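Local coordinates for natterin-like protein (Lethenteron camtschaticum, PDB 6IUL) that probably acts as a pore-forming cytotoxic immune protein of the lamprey, joining a jacalin-like lectin domain to an aerolysin-type pore-forming module, at residues 178-188 with 255-266; 190-201 with 297-307. All blocks are in the same frame, centred on the assembly; numbering follows the deposited sequence.

Interaction 1: 178-188 with 255-266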
loop_
_atom_site.group_PDB
_atom_site.type_symbol
_atom_site.label_atom_id
_atom_site.label_comp_id
_atom_site.label_asym_id
_atom_site.label_seq_id
_atom_site.Cartn_x
_atom_site.Cartn_y
_atom_site.Cartn_z
ATOM N N ASN A 178 40.169 -7.958 24.266
ATOM C CA ASN A 178 40.794 -7.174 25.340
ATOM C C ASN A 178 42.147 -7.781 25.661
ATOM O O ASN A 178 42.254 -8.817 26.355
ATOM C CB ASN A 178 39.927 -7.141 26.610
ATOM C CG ASN A 178 40.506 -6.246 27.707
ATOM O OD1 ASN A 178 41.566 -5.659 27.520
ATOM N ND2 ASN A 178 39.784 -6.102 28.832
ATOM N N ASP A 179 43.172 -7.128 25.115
ATOM C CA ASP A 179 44.550 -7.569 25.251
ATOM C C ASP A 179 45.248 -6.809 26.383
ATOM O O ASP A 179 46.447 -7.008 26.625
ATOM C CB ASP A 179 45.299 -7.339 23.941
ATOM C CG ASP A 179 45.027 -8.430 22.901
ATOM O OD1 ASP A 179 44.565 -9.553 23.195
ATOM O OD2 ASP A 179 45.353 -8.170 21.740
ATOM N N THR A 180 44.487 -5.999 27.113
ATOM C CA THR A 180 45.020 -5.247 28.238
ATOM C C THR A 180 44.734 -5.914 29.577
ATOM O O THR A 180 44.003 -6.906 29.656
ATOM C CB THR A 180 44.463 -3.825 28.254
ATOM O OG1 THR A 180 43.199 -3.797 28.908
ATOM C CG2 THR A 180 44.344 -3.292 26.829
ATOM N N SER A 181 45.292 -5.321 30.629
ATOM C CA SER A 181 45.281 -5.918 31.959
ATOM C C SER A 181 44.146 -5.390 32.811
ATOM O O SER A 181 44.054 -5.759 33.955
ATOM C CB SER A 181 46.636 -5.638 32.634
ATOM O OG SER A 181 46.836 -4.213 32.706
ATOM N N ILE A 182 43.246 -4.589 32.233
ATOM C CA ILE A 182 42.035 -4.175 32.925
ATOM C C ILE A 182 40.787 -4.357 32.029
ATOM O O ILE A 182 40.849 -4.214 30.785
ATOM C CB ILE A 182 42.134 -2.698 33.385
ATOM C CG1 ILE A 182 40.959 -2.366 34.296
ATOM C CG2 ILE A 182 42.211 -1.744 32.194
ATOM C CD1 ILE A 182 40.797 -3.317 35.487
ATOM N N VAL A 183 39.672 -4.660 32.676
ATOM C CA VAL A 183 38.407 -4.831 32.008
ATOM C C VAL A 183 38.090 -3.657 31.095
ATOM O O VAL A 183 38.303 -2.493 31.448
ATOM C CB VAL A 183 37.268 -5.074 33.018
ATOM C CG1 VAL A 183 37.219 -3.987 34.071
ATOM C CG2 VAL A 183 35.929 -5.133 32.314
ATOM N N GLN A 184 37.613 -3.961 29.899
ATOM C CA GLN A 184 37.253 -2.887 28.985
ATOM C C GLN A 184 35.739 -2.932 28.740
ATOM O O GLN A 184 35.041 -3.959 28.851
ATOM C CB GLN A 184 37.982 -2.985 27.660
ATOM C CG GLN A 184 39.494 -2.858 27.655
ATOM C CD GLN A 184 40.099 -3.297 26.261
ATOM O OE1 GLN A 184 39.467 -4.062 25.490
ATOM N NE2 GLN A 184 41.310 -2.837 25.948
ATOM N N SER A 185 35.214 -1.796 28.345
ATOM C CA SER A 185 33.805 -1.693 28.114
ATOM C C SER A 185 33.560 -0.970 26.784
ATOM O O SER A 185 34.221 -0.010 26.495
ATOM C CB SER A 185 33.193 -1.016 29.323
ATOM O OG SER A 185 31.811 -1.292 29.298
ATOM N N TYR A 186 32.658 -1.487 25.968
ATOM C CA TYR A 186 32.410 -0.977 24.591
ATOM C C TYR A 186 30.941 -0.877 24.327
ATOM O O TYR A 186 30.162 -1.411 25.065
ATOM C CB TYR A 186 32.945 -1.965 23.532
ATOM C CG TYR A 186 34.414 -2.264 23.579
ATOM C CD1 TYR A 186 34.902 -3.257 24.396
ATOM C CD2 TYR A 186 35.314 -1.569 22.783
ATOM C CE1 TYR A 186 36.254 -3.542 24.439
ATOM C CE2 TYR A 186 36.661 -1.874 22.792
ATOM C CZ TYR A 186 37.117 -2.849 23.626
ATOM O OH TYR A 186 38.463 -3.163 23.632
ATOM N N THR A 187 30.532 -0.231 23.250
ATOM C CA THR A 187 29.107 -0.118 22.936
ATOM C C THR A 187 28.777 -0.824 21.625
ATOM O O THR A 187 29.314 -0.491 20.592
ATOM C CB THR A 187 28.679 1.368 22.794
ATOM O OG1 THR A 187 29.135 2.132 23.932
ATOM C CG2 THR A 187 27.125 1.457 22.655
ATOM N N PHE A 188 27.882 -1.778 21.670
ATOM C CA PHE A 188 27.394 -2.419 20.461
ATOM C C PHE A 188 26.114 -1.724 19.976
ATOM O O PHE A 188 25.205 -1.439 20.770
ATOM C CB PHE A 188 27.074 -3.872 20.770
ATOM C CG PHE A 188 26.609 -4.668 19.587
ATOM C CD1 PHE A 188 27.513 -5.290 18.758
ATOM C CD2 PHE A 188 25.261 -4.816 19.334
ATOM C CE1 PHE A 188 27.076 -6.042 17.674
ATOM C CE2 PHE A 188 24.805 -5.569 18.263
ATOM C CZ PHE A 188 25.705 -6.173 17.429
ATOM N N THR A 255 30.930 -5.757 28.039
ATOM C CA THR A 255 32.039 -5.795 28.983
ATOM C C THR A 255 32.955 -6.954 28.638
ATOM O O THR A 255 32.500 -8.070 28.492
ATOM C CB THR A 255 31.511 -5.961 30.391
ATOM O OG1 THR A 255 30.709 -4.840 30.697
ATOM C CG2 THR A 255 32.614 -5.955 31.391
ATOM N N VAL A 256 34.244 -6.679 28.469
ATOM C CA VAL A 256 35.212 -7.700 28.080
ATOM C C VAL A 256 36.278 -7.830 29.171
ATOM O O VAL A 256 37.003 -6.876 29.449
ATOM C CB VAL A 256 35.873 -7.357 26.764
ATOM C CG1 VAL A 256 36.700 -8.555 26.280
ATOM C CG2 VAL A 256 34.823 -6.921 25.754
ATOM N N PRO A 257 36.343 -8.998 29.818
ATOM C CA PRO A 257 37.366 -9.255 30.865
ATOM C C PRO A 257 38.779 -9.169 30.294
ATOM O O PRO A 257 38.945 -9.200 29.078
ATOM C CB PRO A 257 37.071 -10.696 31.334
ATOM C CG PRO A 257 35.645 -10.957 30.950
ATOM C CD PRO A 257 35.353 -10.078 29.729
ATOM N N THR A 258 39.780 -9.041 31.157
ATOM C CA THR A 258 41.189 -8.998 30.747
ATOM C C THR A 258 41.611 -10.259 30.000
ATOM O O THR A 258 41.316 -11.388 30.437
ATOM C CB THR A 258 42.147 -8.832 31.960
ATOM O OG1 THR A 258 41.976 -9.913 32.866
ATOM C CG2 THR A 258 41.789 -7.669 32.765
ATOM N N HIS A 259 42.276 -10.044 28.870
ATOM C CA HIS A 259 42.840 -11.124 28.047
ATOM C C HIS A 259 41.766 -12.072 27.576
ATOM O O HIS A 259 41.917 -13.296 27.601
ATOM C CB HIS A 259 43.988 -11.841 28.786
ATOM C CG HIS A 259 45.138 -10.931 29.090
ATOM N ND1 HIS A 259 45.423 -10.494 30.361
ATOM C CD2 HIS A 259 46.028 -10.315 28.273
ATOM C CE1 HIS A 259 46.470 -9.687 30.323
ATOM N NE2 HIS A 259 46.850 -9.556 29.064
ATOM N N LYS A 260 40.649 -11.492 27.166
ATOM C CA LYS A 260 39.526 -12.314 26.712
ATOM C C LYS A 260 38.908 -11.688 25.482
ATOM O O LYS A 260 39.162 -10.519 25.156
ATOM C CB LYS A 260 38.487 -12.498 27.827
ATOM C CG LYS A 260 38.179 -13.945 28.167
ATOM C CD LYS A 260 39.173 -14.585 29.140
ATOM C CE LYS A 260 38.858 -16.064 29.371
ATOM N NZ LYS A 260 38.563 -16.793 28.079
ATOM N N THR A 261 38.155 -12.503 24.772
ATOM C CA THR A 261 37.446 -12.096 23.600
ATOM C C THR A 261 35.939 -12.259 23.830
ATOM O O THR A 261 35.492 -13.257 24.392
ATOM C CB THR A 261 37.890 -12.959 22.410
ATOM O OG1 THR A 261 39.295 -12.770 22.176
ATOM C CG2 THR A 261 37.107 -12.620 21.103
ATOM N N VAL A 262 35.158 -11.268 23.394
ATOM C CA VAL A 262 33.695 -11.377 23.436
ATOM C C VAL A 262 33.205 -11.181 22.001
ATOM O O VAL A 262 33.554 -10.195 21.328
ATOM C CB VAL A 262 33.039 -10.355 24.360
ATOM C CG1 VAL A 262 31.522 -10.453 24.276
ATOM C CG2 VAL A 262 33.474 -10.582 25.784
ATOM N N THR A 263 32.420 -12.123 21.523
ATOM C CA THR A 263 31.910 -12.062 20.158
ATOM C C THR A 263 30.410 -11.840 20.309
ATOM O O THR A 263 29.716 -12.542 21.057
ATOM C CB THR A 263 32.217 -13.362 19.355
ATOM O OG1 THR A 263 33.640 -13.641 19.351
ATOM C CG2 THR A 263 31.830 -13.199 17.923
ATOM N N VAL A 264 29.905 -10.828 19.632
ATOM C CA VAL A 264 28.479 -10.448 19.757
ATOM C C VAL A 264 27.789 -10.647 18.433
ATOM O O VAL A 264 28.244 -10.156 17.375
ATOM C CB VAL A 264 28.339 -8.991 20.154
ATOM C CG1 VAL A 264 26.884 -8.589 20.245
ATOM C CG2 VAL A 264 29.067 -8.740 21.459
ATOM N N VAL A 265 26.703 -11.392 18.484
ATOM C CA VAL A 265 25.872 -11.609 17.278
ATOM C C VAL A 265 24.477 -11.079 17.540
ATOM O O VAL A 265 23.835 -11.453 18.514
ATOM C CB VAL A 265 25.783 -13.080 16.913
ATOM C CG1 VAL A 265 24.919 -13.258 15.687
ATOM C CG2 VAL A 265 27.182 -13.652 16.664
ATOM N N ALA A 266 24.038 -10.175 16.669
ATOM C CA ALA A 266 22.677 -9.671 16.699
ATOM C C ALA A 266 21.769 -10.450 15.752
ATOM O O ALA A 266 22.118 -10.675 14.580
ATOM C CB ALA A 266 22.635 -8.173 16.358
#

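Interaction 2: 190-201 with 297-307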
loop_
_atom_site.group_PDB
_atom_site.type_symbol
_atom_site.label_atom_id
_atom_site.label_comp_id
_atom_site.label_asym_id
_atom_site.label_seq_id
_atom_site.Cartn_x
_atom_site.Cartn_y
_atom_site.Cartn_z
ATOM N N SER A 190 23.265 -2.001 16.461
ATOM C CA SER A 190 22.859 -2.668 15.240
ATOM C C SER A 190 21.497 -2.218 14.793
ATOM O O SER A 190 20.681 -1.823 15.616
ATOM C CB SER A 190 22.873 -4.181 15.434
ATOM O OG SER A 190 22.541 -4.826 14.212
ATOM N N SER A 191 21.236 -2.301 13.492
ATOM C CA SER A 191 19.900 -1.956 12.953
ATOM C C SER A 191 19.569 -2.800 11.726
ATOM O O SER A 191 20.481 -3.295 11.025
ATOM C CB SER A 191 19.833 -0.469 12.582
ATOM O OG SER A 191 20.785 -0.124 11.560
ATOM N N LYS A 192 18.273 -2.942 11.479
ATOM C CA LYS A 192 17.740 -3.694 10.331
ATOM C C LYS A 192 16.375 -3.210 9.878
ATOM O O LYS A 192 15.414 -3.102 10.674
ATOM C CB LYS A 192 17.570 -5.176 10.696
ATOM C CG LYS A 192 17.141 -6.005 9.485
ATOM C CD LYS A 192 16.985 -7.453 9.790
ATOM C CE LYS A 192 16.357 -8.225 8.645
ATOM N NZ LYS A 192 17.097 -8.124 7.384
ATOM N N LYS A 193 16.303 -2.916 8.599
ATOM C CA LYS A 193 15.037 -2.645 7.937
ATOM C C LYS A 193 14.165 -3.896 7.913
ATOM O O LYS A 193 14.647 -4.967 7.492
ATOM C CB LYS A 193 15.296 -2.214 6.486
ATOM C CG LYS A 193 14.002 -2.093 5.697
ATOM C CD LYS A 193 14.232 -1.714 4.255
ATOM C CE LYS A 193 12.904 -1.508 3.523
ATOM N NZ LYS A 193 13.142 -1.019 2.158
ATOM N N ILE A 194 12.912 -3.770 8.362
ATOM C CA ILE A 194 11.938 -4.856 8.235
ATOM C C ILE A 194 10.660 -4.344 7.592
ATOM O O ILE A 194 10.329 -3.157 7.685
ATOM C CB ILE A 194 11.570 -5.514 9.591
ATOM C CG1 ILE A 194 10.958 -4.516 10.542
ATOM C CG2 ILE A 194 12.801 -6.145 10.233
ATOM C CD1 ILE A 194 10.377 -5.097 11.805
ATOM N N ILE A 195 9.939 -5.248 6.956
ATOM C CA ILE A 195 8.617 -4.936 6.368
ATOM C C ILE A 195 7.562 -5.901 6.938
ATOM O O ILE A 195 7.505 -7.068 6.534
ATOM C CB ILE A 195 8.662 -5.074 4.838
ATOM C CG1 ILE A 195 9.846 -4.257 4.286
ATOM C CG2 ILE A 195 7.325 -4.654 4.198
ATOM C CD1 ILE A 195 9.926 -4.133 2.781
ATOM N N LYS A 196 6.750 -5.427 7.876
ATOM C CA LYS A 196 5.611 -6.202 8.405
ATOM C C LYS A 196 4.454 -6.199 7.395
ATOM O O LYS A 196 4.276 -5.225 6.676
ATOM C CB LYS A 196 5.135 -5.636 9.729
ATOM C CG LYS A 196 6.096 -5.823 10.898
ATOM C CD LYS A 196 5.565 -5.116 12.165
ATOM C CE LYS A 196 6.122 -5.732 13.429
ATOM N NZ LYS A 196 5.893 -4.949 14.685
ATOM N N LYS A 197 3.699 -7.292 7.316
ATOM C CA LYS A 197 2.587 -7.389 6.369
ATOM C C LYS A 197 1.342 -7.951 7.013
ATOM O O LYS A 197 1.436 -8.842 7.865
ATOM C CB LYS A 197 2.980 -8.233 5.163
ATOM C CG LYS A 197 4.015 -7.578 4.270
ATOM C CD LYS A 197 4.143 -8.223 2.890
ATOM C CE LYS A 197 4.734 -7.180 1.932
ATOM N NZ LYS A 197 4.977 -7.660 0.553
ATOM N N SER A 198 0.189 -7.462 6.559
ATOM C CA SER A 198 -1.127 -7.916 7.002
ATOM C C SER A 198 -2.090 -8.045 5.807
ATOM O O SER A 198 -2.141 -7.167 4.923
ATOM C CB SER A 198 -1.709 -6.922 7.987
ATOM O OG SER A 198 -1.153 -7.062 9.275
ATOM N N SER A 199 -2.850 -9.133 5.781
ATOM C CA SER A 199 -3.797 -9.409 4.704
ATOM C C SER A 199 -4.995 -10.219 5.214
ATOM O O SER A 199 -4.855 -11.329 5.734
ATOM C CB SER A 199 -3.128 -10.151 3.576
ATOM O OG SER A 199 -4.103 -10.559 2.620
ATOM N N TRP A 200 -6.187 -9.653 5.088
ATOM C CA TRP A 200 -7.417 -10.400 5.339
ATOM C C TRP A 200 -8.114 -10.674 4.019
ATOM O O TRP A 200 -8.447 -9.740 3.293
ATOM C CB TRP A 200 -8.327 -9.626 6.242
ATOM C CG TRP A 200 -7.859 -9.437 7.655
ATOM C CD1 TRP A 200 -8.099 -10.276 8.719
ATOM C CD2 TRP A 200 -7.134 -8.321 8.185
ATOM N NE1 TRP A 200 -7.594 -9.732 9.860
ATOM C CE2 TRP A 200 -6.971 -8.549 9.558
ATOM C CE3 TRP A 200 -6.599 -7.157 7.622
ATOM C CZ2 TRP A 200 -6.291 -7.661 10.391
ATOM C CZ3 TRP A 200 -5.921 -6.278 8.426
ATOM C CH2 TRP A 200 -5.787 -6.517 9.818
ATOM N N SER A 201 -8.339 -11.947 3.711
ATOM C CA SER A 201 -8.910 -12.346 2.437
ATOM C C SER A 201 -10.363 -11.822 2.335
ATOM O O SER A 201 -11.065 -11.702 3.321
ATOM C CB SER A 201 -8.855 -13.863 2.255
ATOM O OG SER A 201 -9.741 -14.497 3.217
ATOM N N GLY A 297 -12.804 -16.074 6.530
ATOM C CA GLY A 297 -11.689 -16.046 5.554
ATOM C C GLY A 297 -10.358 -16.439 6.168
ATOM O O GLY A 297 -10.323 -17.106 7.209
ATOM N N ILE A 298 -9.265 -16.070 5.524
ATOM C CA ILE A 298 -7.951 -16.350 6.055
ATOM C C ILE A 298 -7.081 -15.073 6.171
ATOM O O ILE A 298 -7.099 -14.200 5.311
ATOM C CB ILE A 298 -7.222 -17.449 5.252
ATOM C CG1 ILE A 298 -6.812 -16.956 3.887
ATOM C CG2 ILE A 298 -8.073 -18.739 5.112
ATOM C CD1 ILE A 298 -6.044 -17.990 3.072
ATOM N N TYR A 299 -6.325 -14.993 7.252
ATOM C CA TYR A 299 -5.367 -13.944 7.517
ATOM C C TYR A 299 -3.986 -14.451 7.243
ATOM O O TYR A 299 -3.581 -15.513 7.744
ATOM C CB TYR A 299 -5.475 -13.418 8.952
ATOM C CG TYR A 299 -4.425 -12.395 9.308
ATOM C CD1 TYR A 299 -4.599 -11.050 9.007
ATOM C CD2 TYR A 299 -3.215 -12.778 9.905
ATOM C CE1 TYR A 299 -3.636 -10.116 9.306
ATOM C CE2 TYR A 299 -2.241 -11.842 10.219
ATOM C CZ TYR A 299 -2.447 -10.511 9.921
ATOM O OH TYR A 299 -1.493 -9.562 10.198
ATOM N N LYS A 300 -3.274 -13.694 6.414
ATOM C CA LYS A 300 -1.886 -13.935 6.090
ATOM C C LYS A 300 -1.102 -12.721 6.595
ATOM O O LYS A 300 -1.418 -11.565 6.278
ATOM C CB LYS A 300 -1.688 -14.091 4.587
ATOM C CG LYS A 300 -2.079 -15.450 4.044
ATOM C CD LYS A 300 -1.535 -15.689 2.643
ATOM C CE LYS A 300 -1.871 -17.096 2.156
ATOM N NZ LYS A 300 -1.028 -18.138 2.824
ATOM N N GLY A 301 -0.074 -12.984 7.382
ATOM C CA GLY A 301 0.747 -11.931 7.901
ATOM C C GLY A 301 2.225 -12.275 7.887
ATOM O O GLY A 301 2.608 -13.417 7.771
ATOM N N LEU A 302 3.036 -11.242 8.038
ATOM C CA LEU A 302 4.447 -11.371 8.292
ATOM C C LEU A 302 4.771 -10.448 9.455
ATOM O O LEU A 302 4.408 -9.263 9.445
ATOM C CB LEU A 302 5.256 -10.977 7.065
ATOM C CG LEU A 302 6.796 -11.024 7.244
ATOM C CD1 LEU A 302 7.237 -12.436 7.601
ATOM C CD2 LEU A 302 7.522 -10.618 5.966
ATOM N N THR A 303 5.395 -10.992 10.489
ATOM C CA THR A 303 5.767 -10.186 11.634
ATOM C C THR A 303 7.190 -10.529 12.093
ATOM O O THR A 303 7.778 -11.540 11.655
ATOM C CB THR A 303 4.776 -10.364 12.785
ATOM O OG1 THR A 303 4.975 -9.318 13.744
ATOM C CG2 THR A 303 4.931 -11.717 13.476
ATOM N N TYR A 304 7.734 -9.670 12.944
ATOM C CA TYR A 304 9.080 -9.833 13.470
ATOM C C TYR A 304 9.062 -9.618 14.971
ATOM O O TYR A 304 8.250 -8.848 15.478
ATOM C CB TYR A 304 10.073 -8.864 12.840
ATOM C CG TYR A 304 10.444 -9.139 11.414
ATOM C CD1 TYR A 304 9.649 -8.677 10.352
ATOM C CD2 TYR A 304 11.616 -9.822 11.102
ATOM C CE1 TYR A 304 10.001 -8.906 9.033
ATOM C CE2 TYR A 304 11.984 -10.059 9.779
ATOM C CZ TYR A 304 11.161 -9.606 8.752
ATOM O OH TYR A 304 11.534 -9.865 7.448
ATOM N N THR A 305 9.975 -10.302 15.675
ATOM C CA THR A 305 10.207 -10.019 17.095
ATOM C C THR A 305 11.122 -8.802 17.225
ATOM O O THR A 305 11.582 -8.226 16.239
ATOM C CB THR A 305 10.918 -11.206 17.789
ATOM O OG1 THR A 305 12.202 -11.394 17.200
ATOM C CG2 THR A 305 10.149 -12.480 17.570
ATOM N N LYS A 306 11.413 -8.437 18.454
ATOM C CA LYS A 306 12.471 -7.441 18.752
ATOM C C LYS A 306 13.838 -8.043 18.445
ATOM O O LYS A 306 14.012 -9.266 18.505
ATOM C CB LYS A 306 12.417 -6.973 20.227
ATOM C CG LYS A 306 11.306 -5.940 20.557
ATOM C CD LYS A 306 10.948 -5.133 19.299
ATOM C CE LYS A 306 9.934 -4.014 19.452
ATOM N NZ LYS A 306 10.531 -2.811 20.074
ATOM N N MET A 307 14.800 -7.202 18.070
ATOM C CA MET A 307 16.166 -7.602 17.939
ATOM C C MET A 307 16.727 -8.045 19.279
ATOM O O MET A 307 16.510 -7.394 20.262
ATOM C CB MET A 307 17.042 -6.466 17.419
ATOM C CG MET A 307 16.872 -6.208 15.955
ATOM S SD MET A 307 18.050 -4.997 15.381
ATOM C CE MET A 307 17.433 -4.910 13.752
HETATM O O HOH W 1 11.061 -7.578 6.131
HETATM O O HOH W 2 -5.271 -13.651 3.222
#

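Interaction 1: 178-188 with 255-266
Asn-178 meets Val-256 twice, CB against Val-256 CG1 at 3.5 Å and ND2 on Val-256 O. CG stands anti to the backbone N (chi1 -176°), which carries the amide to the start of the type II beta turn Pro-257 to Lys-260. There ND2 gives one hydrogen to Val-256 O at 3.0 Å and the other to Ile-182 O at 2.9 Å. Both acceptors lie in the amide plane of Asn-178, although ND2 sits well above each carbonyl plane. On the other side of the amide, OD1 accepts from the backbone N of Thr-180, making an Asx turn, and from Thr-180 OG1, which lies in the carbonyl plane on a lone pair. Four bonds thus fix the rotation of a buried amide, a place suited to asparagine, which both donates and accepts. Val-256 O is shared with Gln-184 N, and Val-256 N returns a bond to Gln-184 O, so the two strand ends pair antiparallel. Thr-180 O lies over the centre of the His-259 ring, 3.8 Å above its plane. Farther along, Val-264 CG1 rests over one face of Phe-188, 3.7 Å from the ring centroid, as a CH-pi contact, while Ala-266 CB meets the ring edge. Phe-188 also pairs with the Phe-252 ring of strand 241-256, planes at about 35°, and makes a cation-pi contact with Lys-172 of strand 166-178.

Interaction 2: 190-201 with 297-307
Backbone hydrogen bonds join Lys-197 to Leu-302 in both directions, the bond from Lys-197 N to Leu-302 O measuring 3.0 Å, and Lys-300 N binds Ser-199 O. The return bond from Ser-199 N is weak. At the end of the pairing a side chain stands in for a carbonyl: Ser-201 OG, turned between its backbone N and carbonyl carbon (chi1 67°), accepts from Ile-298 N at 2.8 Å, while Ser-201 N binds Ile-298 O. Among the aromatics, Tyr-299 turns its edge to the face of Trp-200, with planes at 55°. Its CD1 lies 3.4 Å from Trp-200 NE1, whose hydrogen bond goes to Tyr-156. The tyrosine hydroxyl then meets Ser-198 OG at 2.7 Å in a hydrogen bond near the ring plane, giving a buried serine a polar partner. The beta-branched methyl CG2 of Ile-194 projects onto the Tyr-304 ring face, 3.8 Å from its centroid, a CH-pi contact. Water 1 bridges Tyr-304 OH and Ile-195 N where direct strand pairing has ceased. Segments 190-200 and 297-304 run at 163° to each other. Such long antiparallel strands are consistent with an aerolysin-type pore-forming module; the region falls in the ETX/MTX2 family of the aerolysin clan.

In the fold
Interaction 1 lies at the far tip of the elongated module, its centre about 55 Å from the centre of the chain, and interaction 2 lies nearer the middle, its centre about 20 Å from the chain's centre. Strand 184-200 runs through both, and the two meet where Ala-266 CB packs on Ser-190 OG at 4.0 Å. Each is partly buried, but exposed residues are more frequent in interaction 1. There the chemistry is that of a chain reversal, centred on one buried amide, with hydrophobic packing behind it. In interaction 2 regular strand pairing dominates, with a Trp-200, Tyr-299 and Ser-198 cluster on one face. The second subunit reaches interaction 2 alone, where Ser-191 OG bonds Ile-146 N of that subunit.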